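Local atomic coordinates of phenazine-1-carboxylate N-methyltransferase (Pseudomonas aeruginosa, PDB entry 2IP2), a protein that transfers a methyl group from S-adenosyl-L-methionine to phenazine-1-carboxylate, giving 5-methylphenazine-1-carboxylate on the way to the virulence pigment pyocyanin. Residues S153-H158 / L322-R327; R267-E272 / T326-A331. One frame throughout, in Å; residues are numbered along the deposited sequence. Where two conformers were deposited one is given.

Contact 1: S153-H158 / L322-R327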
loop_
_atom_site.group_PDB
_atom_site.type_symbol
_atom_site.label_atom_id
_atom_site.label_comp_id
_atom_site.label_asym_id
_atom_site.label_seq_id
_atom_site.Cartn_x
_atom_site.Cartn_y
_atom_site.Cartn_z
ATOM N N SER A 153 -8.516 8.302 16.032
ATOM C CA SER A 153 -8.866 9.704 15.749
ATOM C C SER A 153 -9.099 10.574 16.999
ATOM O O SER A 153 -9.330 11.776 16.888
ATOM C CB SER A 153 -10.043 9.762 14.764
ATOM O OG SER A 153 -9.569 9.496 13.441
ATOM N N ASN A 154 -8.987 9.968 18.184
ATOM C CA ASN A 154 -8.890 10.715 19.439
ATOM C C ASN A 154 -7.677 11.643 19.438
ATOM O O ASN A 154 -7.615 12.596 20.221
ATOM C CB ASN A 154 -8.862 9.765 20.657
ATOM C CG ASN A 154 -10.248 9.147 20.951
ATOM O OD1 ASN A 154 -11.235 9.431 20.256
ATOM N ND2 ASN A 154 -10.313 8.295 21.968
ATOM N N LEU A 155 -6.734 11.373 18.521
ATOM C CA LEU A 155 -5.615 12.288 18.283
ATOM C C LEU A 155 -6.136 13.701 17.990
ATOM O O LEU A 155 -5.608 14.688 18.517
ATOM C CB LEU A 155 -4.710 11.795 17.138
ATOM C CG LEU A 155 -3.421 11.040 17.484
ATOM C CD1 LEU A 155 -3.678 9.625 17.994
ATOM C CD2 LEU A 155 -2.457 11.002 16.299
ATOM N N ALA A 156 -7.161 13.796 17.156
ATOM C CA ALA A 156 -7.683 15.099 16.769
ATOM C C ALA A 156 -8.480 15.678 17.940
ATOM O O ALA A 156 -8.318 16.863 18.280
ATOM C CB ALA A 156 -8.544 14.995 15.533
ATOM N N PHE A 157 -9.313 14.836 18.556
ATOM C CA PHE A 157 -10.176 15.272 19.668
ATOM C C PHE A 157 -9.372 15.847 20.830
ATOM O O PHE A 157 -9.860 16.741 21.488
ATOM C CB PHE A 157 -11.046 14.125 20.207
ATOM C CG PHE A 157 -12.180 13.694 19.273
ATOM C CD1 PHE A 157 -12.544 14.447 18.147
ATOM C CD2 PHE A 157 -12.877 12.509 19.537
ATOM C CE1 PHE A 157 -13.611 14.018 17.297
ATOM C CE2 PHE A 157 -13.928 12.084 18.707
ATOM C CZ PHE A 157 -14.288 12.839 17.580
ATOM N N HIS A 158 -8.184 15.298 21.117
ATOM C CA HIS A 158 -7.392 15.761 22.246
ATOM C C HIS A 158 -6.823 17.142 21.990
ATOM O O HIS A 158 -6.534 17.880 22.953
ATOM C CB HIS A 158 -6.266 14.782 22.621
ATOM C CG HIS A 158 -6.758 13.496 23.222
ATOM N ND1 HIS A 158 -7.673 13.453 24.253
ATOM C CD2 HIS A 158 -6.456 12.207 22.938
ATOM C CE1 HIS A 158 -7.914 12.198 24.581
ATOM N NE2 HIS A 158 -7.198 11.419 23.789
ATOM N N LEU A 322 -6.292 19.941 11.967
ATOM C CA LEU A 322 -6.060 18.983 13.069
ATOM C C LEU A 322 -5.371 17.701 12.562
ATOM O O LEU A 322 -5.253 17.492 11.355
ATOM C CB LEU A 322 -7.391 18.641 13.790
ATOM C CG LEU A 322 -8.353 19.696 14.357
ATOM C CD1 LEU A 322 -9.675 18.969 14.748
ATOM C CD2 LEU A 322 -7.756 20.407 15.584
ATOM N N PRO A 323 -4.903 16.827 13.484
ATOM C CA PRO A 323 -4.326 15.557 13.015
ATOM C C PRO A 323 -5.254 14.709 12.151
ATOM O O PRO A 323 -6.491 14.827 12.236
ATOM C CB PRO A 323 -3.984 14.800 14.328
ATOM C CG PRO A 323 -3.848 15.853 15.361
ATOM C CD PRO A 323 -4.821 16.971 14.954
ATOM N N MET A 324 -4.622 13.848 11.337
ATOM C CA MET A 324 -5.277 12.872 10.487
ATOM C C MET A 324 -6.272 13.514 9.551
ATOM O O MET A 324 -7.438 13.091 9.473
ATOM C CB MET A 324 -5.936 11.795 11.333
ATOM C CG MET A 324 -5.086 11.474 12.552
ATOM S SD MET A 324 -5.207 9.755 12.992
ATOM C CE MET A 324 -5.780 9.047 11.413
ATOM N N GLU A 325 -5.801 14.561 8.863
ATOM C CA GLU A 325 -6.550 15.222 7.810
ATOM C C GLU A 325 -7.939 15.730 8.257
ATOM O O GLU A 325 -8.857 15.802 7.446
ATOM C CB GLU A 325 -6.643 14.338 6.532
ATOM C CG GLU A 325 -5.300 14.024 5.832
ATOM C CD GLU A 325 -4.570 15.261 5.295
ATOM O OE1 GLU A 325 -5.250 16.231 4.901
ATOM O OE2 GLU A 325 -3.323 15.252 5.254
ATOM N N THR A 326 -8.082 16.139 9.521
ATOM C CA THR A 326 -9.408 16.646 9.953
ATOM C C THR A 326 -9.339 18.154 10.144
ATOM O O THR A 326 -8.266 18.705 10.362
ATOM C CB THR A 326 -9.983 15.949 11.233
ATOM O OG1 THR A 326 -10.888 16.829 11.943
ATOM C CG2 THR A 326 -8.915 15.552 12.159
ATOM N N ARG A 327 -10.474 18.818 10.007
ATOM C CA ARG A 327 -10.473 20.283 10.064
ATOM C C ARG A 327 -11.297 20.690 11.241
ATOM O O ARG A 327 -12.291 20.018 11.557
ATOM C CB ARG A 327 -11.153 20.852 8.852
ATOM C CG ARG A 327 -10.413 21.992 8.261
ATOM C CD ARG A 327 -9.943 21.541 6.886
ATOM N NE ARG A 327 -8.570 21.926 6.615
ATOM C CZ ARG A 327 -7.955 21.711 5.452
ATOM N NH1 ARG A 327 -8.586 21.127 4.434
ATOM N NH2 ARG A 327 -6.711 22.095 5.309
#
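Ala156, Met324 and Leu155 give up the most surface where the first turn of helix 154-163 meets the turn of the C-terminal beta-hairpin, strands six and seven (314-322 and 326-333) of the class I methyltransferase sheet. The methyl CB of Ala156 is directed along the hairpin turn rather than at it. It meets Thr326 CG2 at 3.4 Å, tighter than usual for two carbons, in one of two modelled conformers of the threonine, while Leu322 CB lies 4.2 Å from the same Ala156 CB. The hydroxyl of Thr326 is anti to its backbone N (chi1 153°), and its CG2 methyl faces the helix. Pro323 lies against the helix backbone: its CD is 3.9 Å from Ala156 CA, and its CG rests 3.8 Å from the carbonyl oxygen Leu155 O. Leu155 takes the outer flank, with its CB 4.2 Å from Pro323 CB and its CD2 4.5 Å from Met324 SD. Met324 and Glu325 both have left-handed backbone angles (phi 56° each), turning the chain back, and Met324 folds its thioether toward the start of the helix, so that CE ends 4.3 Å from Ser153 OG. Phe95 lies against both Leu155 and Met324, and the second subunit packs there too, its Ala9 on Leu155 and its Ile13 on Met324. Ser153 is close to Arg241, predicted to bind S-adenosyl-L-methionine. Van der Waals contact alone joins the two segments, so the fit rests on shape: the proline ring lies on helix backbone, Ala156 CA 5.1 Å from Pro323 CA, consistent with the short side chain there.

Contact 2: R267-E272 / T326-A331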
loop_
_atom_site.group_PDB
_atom_site.type_symbol
_atom_site.label_atom_id
_atom_site.label_comp_id
_atom_site.label_asym_id
_atom_site.label_seq_id
_atom_site.Cartn_x
_atom_site.Cartn_y
_atom_site.Cartn_z
ATOM N N ARG A 267 -20.422 29.693 20.044
ATOM C CA ARG A 267 -19.689 29.301 18.844
ATOM C C ARG A 267 -20.292 27.993 18.379
ATOM O O ARG A 267 -20.746 27.216 19.195
ATOM C CB ARG A 267 -18.172 29.091 19.120
ATOM C CG ARG A 267 -17.336 30.387 19.457
ATOM C CD ARG A 267 -17.563 31.445 18.349
ATOM N NE ARG A 267 -16.763 32.664 18.490
ATOM C CZ ARG A 267 -17.235 33.818 18.985
ATOM N NH1 ARG A 267 -16.447 34.875 19.057
ATOM N NH2 ARG A 267 -18.492 33.916 19.423
ATOM N N VAL A 268 -20.322 27.795 17.063
ATOM C CA VAL A 268 -20.545 26.473 16.484
ATOM C C VAL A 268 -19.175 26.025 15.976
ATOM O O VAL A 268 -18.401 26.828 15.414
ATOM C CB VAL A 268 -21.606 26.483 15.369
ATOM C CG1 VAL A 268 -21.449 25.301 14.429
ATOM C CG2 VAL A 268 -23.036 26.490 15.970
ATOM N N VAL A 269 -18.846 24.754 16.237
ATOM C CA VAL A 269 -17.522 24.231 15.910
ATOM C C VAL A 269 -17.746 22.940 15.102
ATOM O O VAL A 269 -18.308 21.962 15.619
ATOM C CB VAL A 269 -16.685 23.934 17.199
ATOM C CG1 VAL A 269 -15.365 23.122 16.841
ATOM C CG2 VAL A 269 -16.361 25.249 17.967
ATOM N N VAL A 270 -17.374 22.979 13.820
ATOM C CA VAL A 270 -17.554 21.857 12.926
ATOM C C VAL A 270 -16.212 21.114 12.852
ATOM O O VAL A 270 -15.140 21.723 12.590
ATOM C CB VAL A 270 -17.921 22.349 11.534
ATOM C CG1 VAL A 270 -17.998 21.178 10.569
ATOM C CG2 VAL A 270 -19.260 23.168 11.553
ATOM N N ILE A 271 -16.239 19.821 13.159
ATOM C CA ILE A 271 -14.998 19.033 13.139
ATOM C C ILE A 271 -15.248 18.005 12.080
ATOM O O ILE A 271 -16.141 17.176 12.262
ATOM C CB ILE A 271 -14.757 18.358 14.506
ATOM C CG1 ILE A 271 -14.659 19.414 15.604
ATOM C CG2 ILE A 271 -13.503 17.490 14.468
ATOM C CD1 ILE A 271 -15.131 18.894 16.953
ATOM N N GLU A 272 -14.509 18.072 10.948
ATOM C CA GLU A 272 -14.805 17.192 9.824
ATOM C C GLU A 272 -13.636 17.143 8.865
ATOM O O GLU A 272 -12.863 18.099 8.789
ATOM C CB GLU A 272 -16.087 17.604 9.081
ATOM C CG GLU A 272 -16.888 16.332 8.613
ATOM C CD GLU A 272 -18.397 16.447 8.703
ATOM O OE1 GLU A 272 -18.952 17.518 8.385
ATOM O OE2 GLU A 272 -19.054 15.434 9.062
ATOM N N THR A 326 -8.082 16.139 9.521
ATOM C CA THR A 326 -9.408 16.646 9.953
ATOM C C THR A 326 -9.339 18.154 10.144
ATOM O O THR A 326 -8.266 18.705 10.362
ATOM C CB THR A 326 -9.983 15.949 11.233
ATOM O OG1 THR A 326 -10.888 16.829 11.943
ATOM C CG2 THR A 326 -8.915 15.552 12.159
ATOM N N ARG A 327 -10.474 18.818 10.007
ATOM C CA ARG A 327 -10.473 20.283 10.064
ATOM C C ARG A 327 -11.297 20.690 11.241
ATOM O O ARG A 327 -12.291 20.018 11.557
ATOM C CB ARG A 327 -11.153 20.852 8.852
ATOM C CG ARG A 327 -10.413 21.992 8.261
ATOM C CD ARG A 327 -9.943 21.541 6.886
ATOM N NE ARG A 327 -8.570 21.926 6.615
ATOM C CZ ARG A 327 -7.955 21.711 5.452
ATOM N NH1 ARG A 327 -8.586 21.127 4.434
ATOM N NH2 ARG A 327 -6.711 22.095 5.309
ATOM N N MET A 328 -10.946 21.823 11.843
ATOM C CA MET A 328 -11.812 22.392 12.888
ATOM C C MET A 328 -12.217 23.750 12.345
ATOM O O MET A 328 -11.348 24.568 12.076
ATOM C CB MET A 328 -11.077 22.563 14.215
ATOM C CG MET A 328 -11.988 23.239 15.321
ATOM S SD MET A 328 -11.134 23.447 16.907
ATOM C CE MET A 328 -10.113 24.876 16.518
ATOM N N ILE A 329 -13.507 23.957 12.156
ATOM C CA ILE A 329 -14.023 25.257 11.649
ATOM C C ILE A 329 -14.855 25.895 12.785
ATOM O O ILE A 329 -15.904 25.354 13.156
ATOM C CB ILE A 329 -14.848 25.055 10.377
ATOM C CG1 ILE A 329 -13.963 24.467 9.235
ATOM C CG2 ILE A 329 -15.492 26.370 9.904
ATOM C CD1 ILE A 329 -14.786 23.807 8.091
ATOM N N VAL A 330 -14.375 27.038 13.314
ATOM C CA VAL A 330 -15.104 27.763 14.361
ATOM C C VAL A 330 -15.909 28.924 13.724
ATOM O O VAL A 330 -15.361 29.716 12.932
ATOM C CB VAL A 330 -14.179 28.243 15.498
ATOM C CG1 VAL A 330 -15.026 28.857 16.643
ATOM C CG2 VAL A 330 -13.354 27.069 16.052
ATOM N N ALA A 331 -17.205 29.000 14.024
ATOM C CA ALA A 331 -18.012 30.082 13.462
ATOM C C ALA A 331 -18.826 30.728 14.594
ATOM O O ALA A 331 -19.186 30.059 15.573
ATOM C CB ALA A 331 -18.913 29.572 12.348
#
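Segments 267-272 and 326-331 run antiparallel, their axes 4.7 Å apart at closest and 165° between directions, joined by six backbone hydrogen bonds. This is the antiparallel end of the class I methyltransferase Rossmann-like sheet, strand order 3-2-1-4-5-7-6. Val268 with Ala331, Val270 with Ile329 and Glu272 with Arg327 are the hydrogen-bonded pairs; the straightest bond runs from Ile329 N to Val270 O (2.8 Å, 171° at the hydrogen). Val270 and Ile329 stand together on one face, CB to CB 4.3 Å, where Leu309 of helix 302-311 packs on both. On the other face Val269 spreads its two methyls: CG1, anti to the backbone N, meets Met328 CG at 3.7 Å as the two side chains cross obliquely, whereas CG2 lies alongside Val330 CG2 at 4.0 Å, both residues pointing the same way. Met328 then bends at chi3 (77°), its thioether turning off toward Val320 and Leu322 of strand 314-322. Arg267 crosses Val330 at about a right angle, its CG 3.9 Å from Val330 CG1, and its guanidinium forms a salt bridge with Glu317; that of Arg327 pairs with Asp321. Beyond the Ile271-Met328 pair, Ile271 CG2 lies 3.7 Å from Thr326 OG1, a buried hydroxyl oxygen with no polar partner in the conformer given. At the last pair, Arg327 N reaches Glu272 O at 2.8 Å from above the carbonyl plane.

How the contacts relate
From the N terminus, the chain first passes through 153-158 at the start of helix 154-163, ahead of all seven strands of the large sheet. It then builds the five parallel strands, ending with 267-272, adds helices 282-295 and 302-311, and runs out along 314-322 before turning back. Contact 1 closes its loop at that turn, across 163 residues, and contact 2 along the strand that follows, across 53. The loops cross: contact 2 opens inside the first and ends just beyond it. The two share Thr326 and Arg327, and Leu322 CD1 touches Met328 and Ile271. The C-terminal hairpin is thus tied at its tip to the helix and along strand 326-333 to the parallel sheet.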